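Local coordinates for protein aminoacyltransferase FemA (Staphylococcus aureus, PDB 1LRZ) that adds glycines 2 and 3 to the pentaglycine interpeptide bridge of staphylococcal peptidoglycan, taking them from glycyl-tRNA(Gly), at residues Y242-E247 against H307-P312; R194-E199 against V238-I243. All coordinates share one frame; numbering follows the deposited sequence.

Contact 1. Residues Y242-E247 against H307-P312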
ATOM      1  N   TYR A 242     -16.184  -6.153   7.001  1.00 18.48           N
ATOM      2  CA  TYR A 242     -17.634  -6.202   6.908  1.00 22.94           C
ATOM      3  C   TYR A 242     -18.268  -6.817   8.149  1.00 23.22           C
ATOM      4  O   TYR A 242     -17.588  -7.366   9.017  1.00 22.93           O
ATOM      5  CB  TYR A 242     -18.021  -7.049   5.703  1.00 19.66           C
ATOM      6  CG  TYR A 242     -17.689  -8.507   5.922  1.00 24.04           C
ATOM      7  CD1 TYR A 242     -18.637  -9.385   6.458  1.00 25.15           C
ATOM      8  CD2 TYR A 242     -16.400  -8.994   5.675  1.00 23.21           C
ATOM      9  CE1 TYR A 242     -18.315 -10.711   6.747  1.00 26.56           C
ATOM     10  CE2 TYR A 242     -16.064 -10.319   5.964  1.00 27.93           C
ATOM     11  CZ  TYR A 242     -17.027 -11.171   6.499  1.00 28.93           C
ATOM     12  OH  TYR A 242     -16.706 -12.479   6.789  1.00 27.35           O
ATOM     13  N   ILE A 243     -19.588  -6.729   8.214  1.00 26.47           N
ATOM     14  CA  ILE A 243     -20.324  -7.313   9.315  1.00 25.70           C
ATOM     15  C   ILE A 243     -21.357  -8.255   8.718  1.00 25.00           C
ATOM     16  O   ILE A 243     -22.078  -7.875   7.797  1.00 24.42           O
ATOM     17  CB  ILE A 243     -21.085  -6.253  10.127  1.00 29.27           C
ATOM     18  CG1 ILE A 243     -20.099  -5.279  10.784  1.00 31.50           C
ATOM     19  CG2 ILE A 243     -21.962  -6.943  11.174  1.00 25.97           C
ATOM     20  CD1 ILE A 243     -20.777  -4.130  11.525  1.00 33.03           C
ATOM     21  N   ASN A 244     -21.394  -9.480   9.233  1.00 24.01           N
ATOM     22  CA  ASN A 244     -22.371 -10.488   8.831  1.00 24.38           C
ATOM     23  C   ASN A 244     -23.342 -10.397  10.006  1.00 23.19           C
ATOM     24  O   ASN A 244     -23.018 -10.829  11.112  1.00 19.93           O
ATOM     25  CB  ASN A 244     -21.722 -11.876   8.783  1.00 24.91           C
ATOM     26  CG  ASN A 244     -22.715 -12.975   8.451  1.00 27.27           C
ATOM     27  OD1 ASN A 244     -22.421 -13.869   7.650  1.00 32.18           O
ATOM     28  ND2 ASN A 244     -23.891 -12.918   9.065  1.00 25.12           N
ATOM     29  N   PHE A 245     -24.520  -9.826   9.785  1.00 23.76           N
ATOM     30  CA  PHE A 245     -25.435  -9.657  10.900  1.00 25.31           C
ATOM     31  C   PHE A 245     -25.934 -10.912  11.598  1.00 25.52           C
ATOM     32  O   PHE A 245     -26.019 -10.922  12.822  1.00 28.77           O
ATOM     33  CB  PHE A 245     -26.576  -8.728  10.492  1.00 25.41           C
ATOM     34  CG  PHE A 245     -26.131  -7.296  10.329  1.00 27.57           C
ATOM     35  CD1 PHE A 245     -26.110  -6.694   9.078  1.00 23.68           C
ATOM     36  CD2 PHE A 245     -25.656  -6.577  11.427  1.00 26.01           C
ATOM     37  CE1 PHE A 245     -25.614  -5.399   8.912  1.00 23.81           C
ATOM     38  CE2 PHE A 245     -25.157  -5.283  11.273  1.00 28.72           C
ATOM     39  CZ  PHE A 245     -25.135  -4.694  10.006  1.00 25.07           C
ATOM     40  N   ASP A 246     -26.236 -11.976  10.861  1.00 27.62           N
ATOM     41  CA  ASP A 246     -26.677 -13.199  11.526  1.00 27.68           C
ATOM     42  C   ASP A 246     -25.619 -13.679  12.511  1.00 27.17           C
ATOM     43  O   ASP A 246     -25.936 -14.046  13.637  1.00 25.17           O
ATOM     44  CB  ASP A 246     -26.954 -14.322  10.521  1.00 29.57           C
ATOM     45  CG  ASP A 246     -28.271 -14.147   9.809  1.00 33.23           C
ATOM     46  OD1 ASP A 246     -29.199 -13.569  10.417  1.00 34.32           O
ATOM     47  OD2 ASP A 246     -28.385 -14.598   8.648  1.00 36.19           O
ATOM     48  N   GLU A 247     -24.359 -13.675  12.090  1.00 26.82           N
ATOM     49  CA  GLU A 247     -23.289 -14.132  12.968  1.00 27.62           C
ATOM     50  C   GLU A 247     -23.053 -13.139  14.103  1.00 27.54           C
ATOM     51  O   GLU A 247     -22.794 -13.530  15.242  1.00 25.66           O
ATOM     52  CB  GLU A 247     -22.004 -14.341  12.159  1.00 33.76           C
ATOM     53  CG  GLU A 247     -22.193 -15.287  10.964  1.00 38.28           C
ATOM     54  CD  GLU A 247     -20.891 -15.621  10.256  1.00 43.94           C
ATOM     55  OE1 GLU A 247     -20.106 -14.689   9.971  1.00 43.11           O
ATOM     56  OE2 GLU A 247     -20.657 -16.816   9.975  1.00 47.23           O
ATOM     57  N   HIS A 307     -29.912  -2.867   5.189  1.00 35.80           N
ATOM     58  CA  HIS A 307     -28.826  -3.157   4.254  1.00 34.79           C
ATOM     59  C   HIS A 307     -28.662  -4.601   3.810  1.00 31.41           C
ATOM     60  O   HIS A 307     -27.961  -4.866   2.843  1.00 33.42           O
ATOM     61  CB  HIS A 307     -27.499  -2.684   4.863  1.00 35.77           C
ATOM     62  CG  HIS A 307     -27.544  -1.286   5.399  1.00 35.02           C
ATOM     63  ND1 HIS A 307     -27.374  -0.175   4.601  1.00 35.96           N
ATOM     64  CD2 HIS A 307     -27.774  -0.821   6.649  1.00 36.10           C
ATOM     65  CE1 HIS A 307     -27.500   0.916   5.337  1.00 38.17           C
ATOM     66  NE2 HIS A 307     -27.744   0.552   6.584  1.00 36.66           N
ATOM     67  N   GLY A 308     -29.299  -5.536   4.500  1.00 31.10           N
ATOM     68  CA  GLY A 308     -29.132  -6.932   4.137  1.00 29.35           C
ATOM     69  C   GLY A 308     -28.237  -7.586   5.173  1.00 28.70           C
ATOM     70  O   GLY A 308     -27.783  -6.913   6.095  1.00 28.33           O
ATOM     71  N   ASN A 309     -27.949  -8.875   5.036  1.00 27.58           N
ATOM     72  CA  ASN A 309     -27.132  -9.529   6.047  1.00 28.89           C
ATOM     73  C   ASN A 309     -25.644  -9.173   6.060  1.00 29.07           C
ATOM     74  O   ASN A 309     -24.984  -9.362   7.083  1.00 28.92           O
ATOM     75  CB  ASN A 309     -27.290 -11.046   5.978  1.00 27.24           C
ATOM     76  CG  ASN A 309     -26.705 -11.730   7.193  1.00 27.78           C
ATOM     77  OD1 ASN A 309     -25.800 -12.558   7.083  1.00 31.65           O
ATOM     78  ND2 ASN A 309     -27.212 -11.379   8.366  1.00 25.58           N
ATOM     79  N   GLU A 310     -25.105  -8.689   4.942  1.00 28.41           N
ATOM     80  CA  GLU A 310     -23.695  -8.298   4.931  1.00 31.55           C
ATOM     81  C   GLU A 310     -23.530  -6.809   4.708  1.00 30.27           C
ATOM     82  O   GLU A 310     -23.951  -6.272   3.685  1.00 32.46           O
ATOM     83  CB  GLU A 310     -22.869  -9.020   3.857  1.00 30.71           C
ATOM     84  CG  GLU A 310     -21.373  -8.654   4.010  1.00 32.07           C
ATOM     85  CD  GLU A 310     -20.449  -9.247   2.955  1.00 29.22           C
ATOM     86  OE1 GLU A 310     -20.412  -8.736   1.811  1.00 33.65           O
ATOM     87  OE2 GLU A 310     -19.744 -10.221   3.281  1.00 28.61           O
ATOM     88  N   LEU A 311     -22.914  -6.143   5.677  1.00 29.76           N
ATOM     89  CA  LEU A 311     -22.673  -4.716   5.562  1.00 28.08           C
ATOM     90  C   LEU A 311     -21.185  -4.476   5.329  1.00 27.46           C
ATOM     91  O   LEU A 311     -20.361  -4.672   6.231  1.00 24.91           O
ATOM     92  CB  LEU A 311     -23.110  -3.977   6.830  1.00 28.84           C
ATOM     93  CG  LEU A 311     -22.920  -2.458   6.720  1.00 32.23           C
ATOM     94  CD1 LEU A 311     -23.823  -1.922   5.618  1.00 31.46           C
ATOM     95  CD2 LEU A 311     -23.231  -1.777   8.046  1.00 32.76           C
ATOM     96  N   PRO A 312     -20.815  -4.084   4.102  1.00 27.71           N
ATOM     97  CA  PRO A 312     -19.404  -3.819   3.803  1.00 24.96           C
ATOM     98  C   PRO A 312     -19.109  -2.453   4.396  1.00 25.86           C
ATOM     99  O   PRO A 312     -19.899  -1.527   4.204  1.00 25.36           O
ATOM    100  CB  PRO A 312     -19.366  -3.821   2.278  1.00 22.94           C
ATOM    101  CG  PRO A 312     -20.717  -3.272   1.913  1.00 29.49           C
ATOM    102  CD  PRO A 312     -21.648  -3.975   2.888  1.00 28.99           C
TER
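Ile243 and Leu311 face each other as an antiparallel hydrogen-bonded pair, a small worked example of how a helical insertion is closed at its base. Ile243 N donates to Leu311 O at 3.0 Å, and Leu311 N returns a straighter bond to Ile243 O at 2.9 Å, with 167° at the hydrogen. A third bond continues the pattern past the last bridge: Phe245 N, already in the first turn of a helix, reaches Asn309 O at 2.8 Å.

Apolar packing covers the face of the sheet that carries Ile243 and Leu311. The CE1 end of the Phe245 ring meets Leu311 CB at 3.6 Å, while Ile243 CG2 lies over one ring face near the rim. At the ring edge, Gly308 O comes within 3.4 Å of CD1. The other face of the sheet, with Tyr242, Asn244 and Glu310, is more polar. Glu310 CG stands anti to the backbone N (chi1 -174°), and farther out OE2 lies over one face of the Tyr242 ring, 3.5 Å from CD1; Arg194 pairs with this carboxylate. Nearby, the amides of Asn244 and Asn309 stand almost perpendicular, with planes 84° apart.

Farther out, Leu303 and Gln304 of helix 277-307 pack against Phe245, and Phe336 touches Leu311. Gly308 leaves that helix with positive phi, and Asn244 occupies the N-cap position of helix 245-272. The two strand ends thus form the root of a long antiparallel helical hairpin, inserted between neighbouring strands of an acetyltransferase-like domain. This is the coiled-coil arm of FemA, which resembles the tRNA-binding arm of seryl-tRNA synthetases.

Contact 2. Residues R194-E199 against V238-I243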
ATOM      1  N   ARG A 194     -12.597 -10.384   4.742  1.00 16.20           N
ATOM      2  CA  ARG A 194     -12.515 -11.445   3.749  1.00 20.32           C
ATOM      3  C   ARG A 194     -11.862 -10.843   2.522  1.00 21.62           C
ATOM      4  O   ARG A 194     -11.780  -9.614   2.392  1.00 22.35           O
ATOM      5  CB  ARG A 194     -13.900 -12.010   3.396  1.00 19.95           C
ATOM      6  CG  ARG A 194     -14.862 -11.077   2.663  1.00 22.37           C
ATOM      7  CD  ARG A 194     -16.262 -11.704   2.696  1.00 26.42           C
ATOM      8  NE  ARG A 194     -17.301 -10.913   2.043  1.00 24.43           N
ATOM      9  CZ  ARG A 194     -17.485 -10.869   0.730  1.00 26.28           C
ATOM     10  NH1 ARG A 194     -18.454 -10.120   0.218  1.00 24.18           N
ATOM     11  NH2 ARG A 194     -16.701 -11.576  -0.071  1.00 25.55           N
ATOM     12  N   PHE A 195     -11.393 -11.697   1.624  1.00 21.77           N
ATOM     13  CA  PHE A 195     -10.747 -11.215   0.421  1.00 23.15           C
ATOM     14  C   PHE A 195     -11.646 -11.406  -0.786  1.00 26.81           C
ATOM     15  O   PHE A 195     -12.114 -12.512  -1.063  1.00 28.40           O
ATOM     16  CB  PHE A 195      -9.416 -11.936   0.234  1.00 22.48           C
ATOM     17  CG  PHE A 195      -8.480 -11.760   1.393  1.00 22.31           C
ATOM     18  CD1 PHE A 195      -8.395 -12.732   2.387  1.00 22.46           C
ATOM     19  CD2 PHE A 195      -7.696 -10.613   1.501  1.00 17.15           C
ATOM     20  CE1 PHE A 195      -7.542 -12.565   3.479  1.00 24.46           C
ATOM     21  CE2 PHE A 195      -6.839 -10.434   2.588  1.00 21.85           C
ATOM     22  CZ  PHE A 195      -6.761 -11.413   3.579  1.00 20.55           C
ATOM     23  N   LEU A 196     -11.874 -10.307  -1.496  1.00 25.79           N
ATOM     24  CA  LEU A 196     -12.738 -10.281  -2.662  1.00 27.65           C
ATOM     25  C   LEU A 196     -12.102 -10.817  -3.938  1.00 30.74           C
ATOM     26  O   LEU A 196     -10.909 -10.609  -4.192  1.00 29.88           O
ATOM     27  CB  LEU A 196     -13.216  -8.848  -2.911  1.00 24.73           C
ATOM     28  CG  LEU A 196     -13.898  -8.128  -1.746  1.00 22.52           C
ATOM     29  CD1 LEU A 196     -14.374  -6.746  -2.205  1.00 22.43           C
ATOM     30  CD2 LEU A 196     -15.075  -8.951  -1.256  1.00 24.24           C
ATOM     31  N   SER A 197     -12.920 -11.501  -4.738  1.00 31.91           N
ATOM     32  CA  SER A 197     -12.483 -12.056  -6.018  1.00 35.77           C
ATOM     33  C   SER A 197     -12.958 -11.052  -7.058  1.00 37.00           C
ATOM     34  O   SER A 197     -13.606 -10.063  -6.718  1.00 36.50           O
ATOM     35  CB  SER A 197     -13.146 -13.409  -6.295  1.00 36.93           C
ATOM     36  OG  SER A 197     -13.119 -14.252  -5.152  1.00 45.62           O
ATOM     37  N   GLU A 198     -12.658 -11.320  -8.322  1.00 35.83           N
ATOM     38  CA  GLU A 198     -13.049 -10.434  -9.405  1.00 37.18           C
ATOM     39  C   GLU A 198     -14.545 -10.129  -9.465  1.00 35.83           C
ATOM     40  O   GLU A 198     -14.942  -8.976  -9.664  1.00 32.19           O
ATOM     41  CB  GLU A 198     -12.588 -11.032 -10.741  1.00 42.72           C
ATOM     42  CG  GLU A 198     -12.939 -10.201 -11.957  1.00 52.57           C
ATOM     43  CD  GLU A 198     -14.290 -10.564 -12.576  1.00 58.42           C
ATOM     44  OE1 GLU A 198     -14.982 -11.465 -12.048  1.00 61.43           O
ATOM     45  OE2 GLU A 198     -14.659  -9.946 -13.601  1.00 61.16           O
ATOM     46  N   GLU A 199     -15.382 -11.148  -9.289  1.00 33.77           N
ATOM     47  CA  GLU A 199     -16.821 -10.926  -9.373  1.00 35.91           C
ATOM     48  C   GLU A 199     -17.372 -10.000  -8.293  1.00 35.69           C
ATOM     49  O   GLU A 199     -18.476  -9.479  -8.433  1.00 37.46           O
ATOM     50  CB  GLU A 199     -17.590 -12.260  -9.377  1.00 37.21           C
ATOM     51  CG  GLU A 199     -17.778 -12.946  -8.033  1.00 44.60           C
ATOM     52  CD  GLU A 199     -16.487 -13.478  -7.445  1.00 49.48           C
ATOM     53  OE1 GLU A 199     -15.455 -13.464  -8.154  1.00 53.14           O
ATOM     54  OE2 GLU A 199     -16.509 -13.917  -6.273  1.00 51.26           O
ATOM     55  N   VAL A 238      -7.522  -8.025  -2.019  1.00 15.62           N
ATOM     56  CA  VAL A 238      -8.546  -7.001  -1.838  1.00 15.66           C
ATOM     57  C   VAL A 238      -9.334  -7.269  -0.558  1.00 19.13           C
ATOM     58  O   VAL A 238     -10.466  -7.761  -0.602  1.00 19.16           O
ATOM     59  CB  VAL A 238      -9.544  -6.990  -3.033  1.00 20.12           C
ATOM     60  CG1 VAL A 238     -10.549  -5.838  -2.884  1.00 18.24           C
ATOM     61  CG2 VAL A 238      -8.782  -6.860  -4.353  1.00 19.19           C
ATOM     62  N   PRO A 239      -8.738  -6.963   0.603  1.00 17.15           N
ATOM     63  CA  PRO A 239      -9.471  -7.207   1.846  1.00 18.39           C
ATOM     64  C   PRO A 239     -10.688  -6.292   1.996  1.00 19.32           C
ATOM     65  O   PRO A 239     -10.640  -5.114   1.645  1.00 18.17           O
ATOM     66  CB  PRO A 239      -8.421  -6.951   2.925  1.00 18.80           C
ATOM     67  CG  PRO A 239      -7.521  -5.900   2.283  1.00 17.30           C
ATOM     68  CD  PRO A 239      -7.392  -6.413   0.869  1.00 18.18           C
ATOM     69  N   LEU A 240     -11.776  -6.863   2.503  1.00 20.95           N
ATOM     70  CA  LEU A 240     -13.016  -6.141   2.757  1.00 19.20           C
ATOM     71  C   LEU A 240     -13.395  -6.359   4.225  1.00 20.72           C
ATOM     72  O   LEU A 240     -13.506  -7.503   4.680  1.00 18.64           O
ATOM     73  CB  LEU A 240     -14.166  -6.668   1.875  1.00 17.42           C
ATOM     74  CG  LEU A 240     -15.558  -6.212   2.375  1.00 21.17           C
ATOM     75  CD1 LEU A 240     -15.758  -4.731   2.040  1.00 18.36           C
ATOM     76  CD2 LEU A 240     -16.683  -7.056   1.765  1.00 18.81           C
ATOM     77  N   ALA A 241     -13.564  -5.269   4.967  1.00 16.37           N
ATOM     78  CA  ALA A 241     -13.981  -5.359   6.360  1.00 14.33           C
ATOM     79  C   ALA A 241     -15.496  -5.311   6.241  1.00 18.31           C
ATOM     80  O   ALA A 241     -16.036  -4.503   5.465  1.00 14.24           O
ATOM     81  CB  ALA A 241     -13.470  -4.153   7.155  1.00 13.47           C
ATOM     82  N   TYR A 242     -16.184  -6.153   7.001  1.00 18.48           N
ATOM     83  CA  TYR A 242     -17.634  -6.202   6.908  1.00 22.94           C
ATOM     84  C   TYR A 242     -18.268  -6.817   8.149  1.00 23.22           C
ATOM     85  O   TYR A 242     -17.588  -7.366   9.017  1.00 22.93           O
ATOM     86  CB  TYR A 242     -18.021  -7.049   5.703  1.00 19.66           C
ATOM     87  CG  TYR A 242     -17.689  -8.507   5.922  1.00 24.04           C
ATOM     88  CD1 TYR A 242     -18.637  -9.385   6.458  1.00 25.15           C
ATOM     89  CD2 TYR A 242     -16.400  -8.994   5.675  1.00 23.21           C
ATOM     90  CE1 TYR A 242     -18.315 -10.711   6.747  1.00 26.56           C
ATOM     91  CE2 TYR A 242     -16.064 -10.319   5.964  1.00 27.93           C
ATOM     92  CZ  TYR A 242     -17.027 -11.171   6.499  1.00 28.93           C
ATOM     93  OH  TYR A 242     -16.706 -12.479   6.789  1.00 27.35           O
ATOM     94  N   ILE A 243     -19.588  -6.729   8.214  1.00 26.47           N
ATOM     95  CA  ILE A 243     -20.324  -7.313   9.315  1.00 25.70           C
ATOM     96  C   ILE A 243     -21.357  -8.255   8.718  1.00 25.00           C
ATOM     97  O   ILE A 243     -22.078  -7.875   7.797  1.00 24.42           O
ATOM     98  CB  ILE A 243     -21.085  -6.253  10.127  1.00 29.27           C
ATOM     99  CG1 ILE A 243     -20.099  -5.279  10.784  1.00 31.50           C
ATOM    100  CG2 ILE A 243     -21.962  -6.943  11.174  1.00 25.97           C
ATOM    101  CD1 ILE A 243     -20.777  -4.130  11.525  1.00 33.03           C
TER
HETATM  102  O   HOH W   1      -8.498 -10.534  -2.780  1.00 15.58           O
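Arg194 O accepts the shortest direct bond of this pair, from Leu240 N at 2.8 Å, with the donor nearly along the C=O axis; Pro239 CA adds a CA-H...O contact to the same oxygen. Arg194 N donates back to Leu240 O, and beyond this hydrogen-bonded pair Leu196 N reaches Val238 O at 3.0 Å, almost straight at 178°. The return link of the same two residues runs through a water, which accepts from Val238 N and donates to Leu196 O. Within the chain, strand 192-195 is an edge strand of this mixed sheet of the acetyltransferase-like fold, paired with strand 236-244.

On the face of Arg194 and Leu240, the arginine chain crosses the Tyr242 ring at about a right angle. CG, placed between the backbone N and the carbonyl carbon (chi1 67°), and CD both come within 3.6 Å of CE2, while NE lies over the ring near its rim. Leu240 CD2 covers one guanidinium face, 3.9 Å from NH1, and also meets Leu196 CD2. Glu310 partners NE and Glu200 NH2, fixing the group's direction. On the opposite face Phe195 CE2 rests 3.8 Å from Pro239 CB, and Phe195 also touches Met349 of helix 341-355.

How the contacts relate
Strand 236-244 serves both contacts, bonding to 310-320 in contact 1 and to 192-195 in contact 2, so the two are neighbouring seams of one beta-sheet. Glu310 OE2 and Arg194 NE, paired across the seams, lie over the same face of Tyr242, and Pro312 packs on Leu240. Both are partly buried, but contact 1 lies farther from the chain's centre, where strands give way to the helical arm, and mixes aromatic packing with an N-cap asparagine and a second asparagine from the turn facing it. Contact 2 sits farther in, has more buried residues, and combines leucine and valine packing with an arginine laid across the Tyr242 ring and a water-mediated link.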